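Local coordinates for cytosolic phospholipase A2 delta (Homo sapiens, PDB 5IZ5), which hydrolyses the sn-2 ester bond of glycerophospholipids in a calcium-dependent manner, with a preference for linoleic acid at that position, at residues G344-L349 against G353-V358; L732-V737 against Q794-A799; S86-V91 against V161-S166. The protein carries 3 engineered substitutions. All blocks are in the same frame, centred on the assembly; numbering follows the deposited sequence.

Contact 1 of 3, residues G344-L349 against G353-V358; sequences GHLLAL and GLLDCV
The carbonyl oxygen L349 O is gripped by two successive backbone amides, L354 N and L355 N, within the Schellman motif that ends helix 335-351. This helix is the middle element of a beta-alpha-beta crossover between the parallel strands 327-331 and 360-363, and the contact is the turn that leads from it into the second strand. The bond from L354 N to L349 O, the 6→1 bond of the motif, is the shorter at 2.8 Å, and its donor approaches the carbonyl almost head-on, with a C=O...N angle of 163°. L355 N adds a further bond to the same L349 O at 3.0 Å from above the carbonyl plane, 67° out of it, so the two donors come from clearly different directions. G353, with its positive phi, makes the reversal that brings both amides back to the helix. A short 3-10 turn, 355-357, then carries the chain onward.

Leucine side chains pack beside the turn. L349 CB faces L355 CB at 4.1 Å, while its branch CD2 lies beside L354 CB. Because L355 CG stands anti to the backbone N (chi1 -169°), its branches turn back along the helix to L346. I329 of strand 327-331 packs on L346 and L349, W380 touches L355, and A312 of helix 292-313 meets L354. One turn up the helix from L349, L346 CD2 touches L355 CD1 at 4.1 Å.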
loop_
_atom_site.group_PDB
_atom_site.type_symbol
_atom_site.label_atom_id
_atom_site.label_comp_id
_atom_site.label_asym_id
_atom_site.label_seq_id
_atom_site.Cartn_x
_atom_site.Cartn_y
_atom_site.Cartn_z
ATOM N N GLY B 344 -24.094 1.297 -14.025
ATOM C CA GLY B 344 -24.978 2.183 -14.772
ATOM C C GLY B 344 -24.231 3.289 -15.487
ATOM O O GLY B 344 -24.539 3.595 -16.642
ATOM N N HIS B 345 -23.249 3.884 -14.806
ATOM C CA HIS B 345 -22.425 4.919 -15.414
ATOM C C HIS B 345 -21.630 4.383 -16.601
ATOM O O HIS B 345 -21.479 5.070 -17.617
ATOM C CB HIS B 345 -21.470 5.538 -14.393
ATOM C CG HIS B 345 -22.148 6.371 -13.355
ATOM N ND1 HIS B 345 -23.313 7.066 -13.598
ATOM C CD2 HIS B 345 -21.808 6.642 -12.074
ATOM C CE1 HIS B 345 -23.666 7.721 -12.507
ATOM N NE2 HIS B 345 -22.770 7.481 -11.568
ATOM N N LEU B 346 -21.117 3.165 -16.467
ATOM C CA LEU B 346 -20.374 2.537 -17.550
ATOM C C LEU B 346 -21.294 2.185 -18.726
ATOM O O LEU B 346 -20.900 2.329 -19.880
ATOM C CB LEU B 346 -19.631 1.295 -17.048
ATOM C CG LEU B 346 -18.491 1.539 -16.048
ATOM C CD1 LEU B 346 -18.025 0.220 -15.460
ATOM C CD2 LEU B 346 -17.322 2.277 -16.680
ATOM N N LEU B 347 -22.510 1.728 -18.428
ATOM C CA LEU B 347 -23.496 1.426 -19.469
ATOM C C LEU B 347 -23.808 2.667 -20.306
ATOM O O LEU B 347 -23.853 2.604 -21.533
ATOM C CB LEU B 347 -24.783 0.870 -18.860
ATOM C CG LEU B 347 -25.912 0.478 -19.824
ATOM C CD1 LEU B 347 -25.498 -0.669 -20.731
ATOM C CD2 LEU B 347 -27.163 0.101 -19.049
ATOM N N ALA B 348 -24.009 3.793 -19.631
ATOM C CA ALA B 348 -24.248 5.061 -20.299
ATOM C C ALA B 348 -23.100 5.410 -21.240
ATOM O O ALA B 348 -23.323 5.675 -22.421
ATOM C CB ALA B 348 -24.435 6.166 -19.276
ATOM N N LEU B 349 -21.875 5.405 -20.720
ATOM C CA LEU B 349 -20.717 5.773 -21.525
ATOM C C LEU B 349 -20.566 4.854 -22.736
ATOM O O LEU B 349 -20.147 5.302 -23.801
ATOM C CB LEU B 349 -19.431 5.773 -20.688
ATOM C CG LEU B 349 -19.326 6.845 -19.598
ATOM C CD1 LEU B 349 -18.124 6.575 -18.704
ATOM C CD2 LEU B 349 -19.245 8.246 -20.184
ATOM N N GLY B 353 -21.048 5.785 -26.826
ATOM C CA GLY B 353 -19.801 5.588 -27.556
ATOM C C GLY B 353 -18.633 6.348 -26.963
ATOM O O GLY B 353 -17.643 6.582 -27.645
ATOM N N LEU B 354 -18.729 6.730 -25.690
ATOM C CA LEU B 354 -17.681 7.529 -25.050
ATOM C C LEU B 354 -16.751 6.715 -24.145
ATOM O O LEU B 354 -15.701 7.212 -23.732
ATOM C CB LEU B 354 -18.307 8.685 -24.271
ATOM C CG LEU B 354 -19.130 9.662 -25.116
ATOM C CD1 LEU B 354 -19.796 10.688 -24.220
ATOM C CD2 LEU B 354 -18.275 10.361 -26.158
ATOM N N LEU B 355 -17.120 5.470 -23.854
ATOM C CA LEU B 355 -16.256 4.587 -23.071
ATOM C C LEU B 355 -14.924 4.356 -23.790
ATOM O O LEU B 355 -13.869 4.318 -23.147
ATOM C CB LEU B 355 -16.961 3.256 -22.789
ATOM C CG LEU B 355 -16.324 2.296 -21.775
ATOM C CD1 LEU B 355 -15.980 2.986 -20.463
ATOM C CD2 LEU B 355 -17.251 1.116 -21.518
ATOM N N ASP B 356 -14.973 4.239 -25.120
ATOM C CA ASP B 356 -13.765 4.081 -25.940
ATOM C C ASP B 356 -12.862 5.319 -25.946
ATOM O O ASP B 356 -11.724 5.241 -26.400
ATOM C CB ASP B 356 -14.125 3.711 -27.388
ATOM C CG ASP B 356 -14.696 2.302 -27.524
ATOM O OD1 ASP B 356 -14.473 1.456 -26.640
ATOM O OD2 ASP B 356 -15.376 2.034 -28.531
ATOM N N CYS B 357 -13.367 6.456 -25.473
ATOM C CA CYS B 357 -12.547 7.656 -25.318
ATOM C C CYS B 357 -11.799 7.722 -23.977
ATOM O O CYS B 357 -11.012 8.641 -23.760
ATOM C CB CYS B 357 -13.414 8.912 -25.470
ATOM S SG CYS B 357 -14.339 9.014 -27.023
ATOM N N VAL B 358 -12.027 6.757 -23.087
ATOM C CA VAL B 358 -11.443 6.789 -21.742
ATOM C C VAL B 358 -10.123 6.025 -21.688
ATOM O O VAL B 358 -10.056 4.866 -22.090
ATOM C CB VAL B 358 -12.412 6.186 -20.704
ATOM C CG1 VAL B 358 -11.800 6.208 -19.307
ATOM C CG2 VAL B 358 -13.734 6.938 -20.718
#

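Contact 2 of 3, residues L732-V737 against Q794-A799; sequences LHFPLV and QTSQGA
This is a buried van der Waals contact, without hydrogen bonds between the segments, in the alpha/beta catalytic domain: the start of helix 797-810 packs against the L732 and F734 side chains of strand 730-734. In the mixed sheet this strand lies between strand 672-676, parallel to it and bonded through the backbones of L732 and F734, and the antiparallel strand 718-720. The alternate side chains L732 and F734 both point from the strand toward the helix. L732 extends its branch CD2 to the backbone of the first helical turn, 3.7 Å from A799 O. F734 offers the edge of its ring: CE1 lies 3.8 Å from S796 CB, which sits near the ring plane. The other side of this pairing is a type I turn, closed by Q797 N to Q794 O at 3.0 Å, which joins helix 779-794 to helix 797-810.

S796 occupies the N-cap position of the second helix but makes no capping bond with its side chain; its hydroxyl is hydrogen-bonded back to N792 O. I800 packs on both L732 and F734, and F676 meets the F734 ring with the planes at about 55°. With OG beside the backbone N (chi1 -50°), S796 brings that oxygen as well to 3.8 Å from F734 CE1.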
loop_
_atom_site.group_PDB
_atom_site.type_symbol
_atom_site.label_atom_id
_atom_site.label_comp_id
_atom_site.label_asym_id
_atom_site.label_seq_id
_atom_site.Cartn_x
_atom_site.Cartn_y
_atom_site.Cartn_z
ATOM N N LEU B 732 -15.750 16.949 -14.721
ATOM C CA LEU B 732 -17.190 16.794 -14.804
ATOM C C LEU B 732 -17.604 15.878 -13.675
ATOM O O LEU B 732 -17.240 14.703 -13.658
ATOM C CB LEU B 732 -17.603 16.183 -16.141
ATOM C CG LEU B 732 -18.339 17.054 -17.157
ATOM C CD1 LEU B 732 -17.921 18.515 -17.108
ATOM C CD2 LEU B 732 -18.139 16.495 -18.554
ATOM N N HIS B 733 -18.380 16.423 -12.747
ATOM C CA HIS B 733 -18.735 15.734 -11.522
ATOM C C HIS B 733 -20.197 15.295 -11.536
ATOM O O HIS B 733 -21.097 16.106 -11.788
ATOM C CB HIS B 733 -18.487 16.668 -10.349
ATOM C CG HIS B 733 -18.687 16.025 -9.016
ATOM N ND1 HIS B 733 -17.833 15.066 -8.515
ATOM C CD2 HIS B 733 -19.635 16.219 -8.069
ATOM C CE1 HIS B 733 -18.251 14.693 -7.319
ATOM N NE2 HIS B 733 -19.342 15.375 -7.025
ATOM N N PHE B 734 -20.421 14.014 -11.249
ATOM C CA PHE B 734 -21.745 13.410 -11.285
ATOM C C PHE B 734 -22.144 12.929 -9.893
ATOM O O PHE B 734 -21.828 11.804 -9.505
ATOM C CB PHE B 734 -21.763 12.228 -12.251
ATOM C CG PHE B 734 -21.407 12.596 -13.661
ATOM C CD1 PHE B 734 -22.400 12.783 -14.618
ATOM C CD2 PHE B 734 -20.078 12.773 -14.028
ATOM C CE1 PHE B 734 -22.069 13.130 -15.917
ATOM C CE2 PHE B 734 -19.742 13.121 -15.322
ATOM C CZ PHE B 734 -20.739 13.301 -16.267
ATOM N N PRO B 735 -22.853 13.780 -9.133
ATOM C CA PRO B 735 -23.289 13.341 -7.815
ATOM C C PRO B 735 -24.421 12.333 -7.894
ATOM O O PRO B 735 -25.136 12.263 -8.900
ATOM C CB PRO B 735 -23.760 14.637 -7.153
ATOM C CG PRO B 735 -24.159 15.520 -8.274
ATOM C CD PRO B 735 -23.271 15.163 -9.431
ATOM N N LEU B 736 -24.580 11.546 -6.839
ATOM C CA LEU B 736 -25.668 10.583 -6.791
ATOM C C LEU B 736 -26.940 11.307 -6.365
ATOM O O LEU B 736 -27.170 11.541 -5.180
ATOM C CB LEU B 736 -25.340 9.436 -5.840
ATOM C CG LEU B 736 -26.371 8.304 -5.779
ATOM C CD1 LEU B 736 -26.661 7.708 -7.151
ATOM C CD2 LEU B 736 -25.867 7.231 -4.833
ATOM N N VAL B 737 -27.753 11.679 -7.348
ATOM C CA VAL B 737 -28.948 12.474 -7.098
ATOM C C VAL B 737 -30.061 12.061 -8.055
ATOM O O VAL B 737 -29.808 11.758 -9.217
ATOM C CB VAL B 737 -28.637 13.985 -7.225
ATOM C CG1 VAL B 737 -28.291 14.370 -8.662
ATOM C CG2 VAL B 737 -29.796 14.822 -6.702
ATOM N N GLN B 794 -26.341 9.880 -19.504
ATOM C CA GLN B 794 -26.902 10.102 -20.845
ATOM C C GLN B 794 -27.439 11.522 -21.022
ATOM O O GLN B 794 -27.124 12.193 -21.998
ATOM C CB GLN B 794 -27.980 9.070 -21.176
ATOM C CG GLN B 794 -27.404 7.782 -21.736
ATOM C CD GLN B 794 -28.458 6.725 -21.994
ATOM O OE1 GLN B 794 -29.630 6.904 -21.667
ATOM N NE2 GLN B 794 -28.042 5.612 -22.581
ATOM N N THR B 795 -28.216 11.990 -20.054
ATOM C CA THR B 795 -28.724 13.363 -20.085
ATOM C C THR B 795 -27.623 14.431 -20.039
ATOM O O THR B 795 -27.893 15.592 -20.301
ATOM C CB THR B 795 -29.697 13.627 -18.933
ATOM O OG1 THR B 795 -30.542 14.738 -19.273
ATOM C CG2 THR B 795 -28.934 13.937 -17.671
ATOM N N SER B 796 -26.403 14.049 -19.667
ATOM C CA SER B 796 -25.279 14.983 -19.619
ATOM C C SER B 796 -24.385 14.867 -20.850
ATOM O O SER B 796 -23.289 15.433 -20.877
ATOM C CB SER B 796 -24.442 14.717 -18.365
ATOM O OG SER B 796 -25.258 14.666 -17.217
ATOM N N GLN B 797 -24.850 14.137 -21.864
ATOM C CA GLN B 797 -24.062 13.893 -23.068
ATOM C C GLN B 797 -23.460 15.179 -23.611
ATOM O O GLN B 797 -22.273 15.220 -23.937
ATOM C CB GLN B 797 -24.924 13.234 -24.145
ATOM C CG GLN B 797 -24.173 12.928 -25.428
ATOM C CD GLN B 797 -25.049 12.282 -26.488
ATOM O OE1 GLN B 797 -26.276 12.356 -26.431
ATOM N NE2 GLN B 797 -24.417 11.638 -27.460
ATOM N N GLY B 798 -24.281 16.226 -23.693
ATOM C CA GLY B 798 -23.849 17.518 -24.207
ATOM C C GLY B 798 -22.655 18.080 -23.467
ATOM O O GLY B 798 -21.671 18.488 -24.083
ATOM N N ALA B 799 -22.735 18.098 -22.140
ATOM C CA ALA B 799 -21.647 18.612 -21.304
ATOM C C ALA B 799 -20.356 17.806 -21.485
ATOM O O ALA B 799 -19.262 18.374 -21.504
ATOM C CB ALA B 799 -22.062 18.620 -19.841
#

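Contact 3 of 3, residues S86-V91 against V161-S166; sequences SQVKNV and VARELS
The two backbones stay apart, coming closest at V88 and V161, whose CA atoms are 7.0 Å from each other. Residues 86-91 form the irregular link between strands 75-85 and 91-98 of the N-terminal C2 domain, whereas 161-166 belongs to strand 160-172, which is interrupted at R163 and E164. Residues of the catalytic region bond to both: Q617 and L615 to the backbones of Q87 and K89, and Q614 to that of V161, where strand 614-615 pairs with strand 160-172. The junction therefore brings C2 beta structure and the catalytic region together.

V88 is the hub of the side-chain packing. Its branch CG1 meets V161 CG1 at 3.7 Å, the two valines crossing at about a right angle. V161 CG2 also lies 4.1 Å from the carbonyl oxygen Q87 O. R163 folds back next to V161, bent at chi2 and chi3 (-63° and -60°), and its CD also meets V88 CG1 at 3.9 Å. The guanidinium then meets V88 CG2 obliquely through NH1. Its charge is answered outside the pair by a salt bridge from NE to E152, with Q614 OE1 taking a bond from NH1. A water links the segments, weakly on the arginine side: it donates to N90 OD1, which also bonds T57, at 3.0 Å, and the water oxygen accepts from R163 NH1 at 3.4 Å.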
loop_
_atom_site.group_PDB
_atom_site.type_symbol
_atom_site.label_atom_id
_atom_site.label_comp_id
_atom_site.label_asym_id
_atom_site.label_seq_id
_atom_site.Cartn_x
_atom_site.Cartn_y
_atom_site.Cartn_z
ATOM N N SER B 86 27.646 8.095 1.916
ATOM C CA SER B 86 27.222 9.500 1.935
ATOM C C SER B 86 25.912 9.764 1.178
ATOM O O SER B 86 25.217 10.728 1.467
ATOM C CB SER B 86 28.328 10.393 1.355
ATOM O OG SER B 86 28.593 10.065 -0.003
ATOM N N GLN B 87 25.582 8.909 0.215
ATOM C CA GLN B 87 24.382 9.080 -0.607
ATOM C C GLN B 87 23.065 8.609 0.032
ATOM O O GLN B 87 21.983 8.796 -0.563
ATOM C CB GLN B 87 24.560 8.348 -1.929
ATOM C CG GLN B 87 25.617 8.921 -2.852
ATOM C CD GLN B 87 25.479 10.419 -3.061
ATOM O OE1 GLN B 87 26.052 11.196 -2.302
ATOM N NE2 GLN B 87 24.722 10.834 -4.073
ATOM N N VAL B 88 23.128 7.997 1.214
ATOM C CA VAL B 88 21.899 7.627 1.918
ATOM C C VAL B 88 21.745 8.433 3.193
ATOM O O VAL B 88 22.703 9.008 3.703
ATOM C CB VAL B 88 21.788 6.108 2.237
ATOM C CG1 VAL B 88 21.860 5.290 0.967
ATOM C CG2 VAL B 88 22.843 5.642 3.228
ATOM N N LYS B 89 20.514 8.491 3.683
ATOM C CA LYS B 89 20.242 9.100 4.970
ATOM C C LYS B 89 20.660 8.139 6.076
ATOM O O LYS B 89 20.218 6.994 6.121
ATOM C CB LYS B 89 18.776 9.488 5.109
ATOM C CG LYS B 89 18.582 10.855 5.736
ATOM C CD LYS B 89 19.049 12.004 4.847
ATOM C CE LYS B 89 19.499 13.216 5.645
ATOM N NZ LYS B 89 18.702 13.574 6.843
ATOM N N ASN B 90 21.526 8.625 6.954
ATOM C CA ASN B 90 22.081 7.824 8.031
ATOM C C ASN B 90 21.692 8.431 9.365
ATOM O O ASN B 90 22.117 9.543 9.694
ATOM C CB ASN B 90 23.597 7.772 7.914
ATOM C CG ASN B 90 24.059 7.005 6.696
ATOM O OD1 ASN B 90 23.799 5.806 6.574
ATOM N ND2 ASN B 90 24.742 7.692 5.782
ATOM N N VAL B 91 20.856 7.715 10.112
ATOM C CA VAL B 91 20.435 8.159 11.426
ATOM C C VAL B 91 21.043 7.225 12.459
ATOM O O VAL B 91 20.821 6.014 12.433
ATOM C CB VAL B 91 18.903 8.182 11.569
ATOM C CG1 VAL B 91 18.503 8.708 12.943
ATOM C CG2 VAL B 91 18.281 9.047 10.485
ATOM N N VAL B 161 17.123 4.104 -2.199
ATOM C CA VAL B 161 18.428 3.587 -2.599
ATOM C C VAL B 161 18.512 2.089 -2.326
ATOM O O VAL B 161 18.221 1.615 -1.221
ATOM C CB VAL B 161 19.579 4.244 -1.810
ATOM C CG1 VAL B 161 20.923 3.638 -2.200
ATOM C CG2 VAL B 161 19.602 5.747 -2.032
ATOM N N ALA B 162 18.924 1.356 -3.351
ATOM C CA ALA B 162 19.287 -0.037 -3.215
ATOM C C ALA B 162 20.803 -0.114 -3.016
ATOM O O ALA B 162 21.592 0.245 -3.909
ATOM C CB ALA B 162 18.862 -0.799 -4.447
ATOM N N ARG B 163 21.207 -0.557 -1.829
ATOM C CA ARG B 163 22.624 -0.698 -1.491
ATOM C C ARG B 163 23.198 -1.893 -2.232
ATOM O O ARG B 163 22.459 -2.817 -2.581
ATOM C CB ARG B 163 22.794 -0.898 0.014
ATOM C CG ARG B 163 22.233 0.226 0.875
ATOM C CD ARG B 163 22.950 1.540 0.627
ATOM N NE ARG B 163 24.378 1.432 0.941
ATOM C CZ ARG B 163 24.923 1.628 2.145
ATOM N NH1 ARG B 163 24.172 1.968 3.192
ATOM N NH2 ARG B 163 26.234 1.479 2.301
ATOM N N GLU B 164 24.511 -1.877 -2.474
ATOM C CA GLU B 164 25.171 -3.014 -3.121
ATOM C C GLU B 164 25.014 -4.251 -2.241
ATOM O O GLU B 164 25.220 -4.180 -1.033
ATOM C CB GLU B 164 26.658 -2.729 -3.355
ATOM C CG GLU B 164 27.344 -3.783 -4.211
ATOM C CD GLU B 164 28.829 -3.519 -4.406
ATOM O OE1 GLU B 164 29.577 -4.497 -4.591
ATOM O OE2 GLU B 164 29.262 -2.345 -4.387
ATOM N N LEU B 165 24.634 -5.371 -2.846
ATOM C CA LEU B 165 24.328 -6.588 -2.094
ATOM C C LEU B 165 25.325 -7.675 -2.446
ATOM O O LEU B 165 25.601 -7.915 -3.623
ATOM C CB LEU B 165 22.908 -7.092 -2.396
ATOM C CG LEU B 165 22.058 -7.583 -1.223
ATOM C CD1 LEU B 165 21.872 -6.476 -0.202
ATOM C CD2 LEU B 165 20.717 -8.059 -1.741
ATOM N N SER B 166 25.862 -8.320 -1.415
ATOM C CA SER B 166 26.650 -9.529 -1.584
ATOM C C SER B 166 25.829 -10.740 -1.167
ATOM O O SER B 166 24.898 -10.641 -0.363
ATOM C CB SER B 166 27.931 -9.449 -0.762
ATOM O OG SER B 166 28.741 -8.373 -1.205
HETATM O O HOH W 1 25.830 4.067 5.284
#

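In the fold
From the N terminus the three contacts follow in series, and none nests within or crosses another. Contact 3 closes first, joining a loop of the first C2 domain to strand 160-172 after some 70 residues that contain strand but no helix. Contact 1 is a tight local turn in the catalytic domain, joining the end of helix 335-351 to the turn before strand 360-363. Contact 2 closes a loop of 56 residues near the C terminus, tying strand 730-734 to the start of helix 797-810. Contacts 1 and 2 touch where A348 CB packs 4.2 Å from Q794 N. Contact 3 lies on the opposite side of the chain's centre, its own centre about 47 Å from that of contact 1.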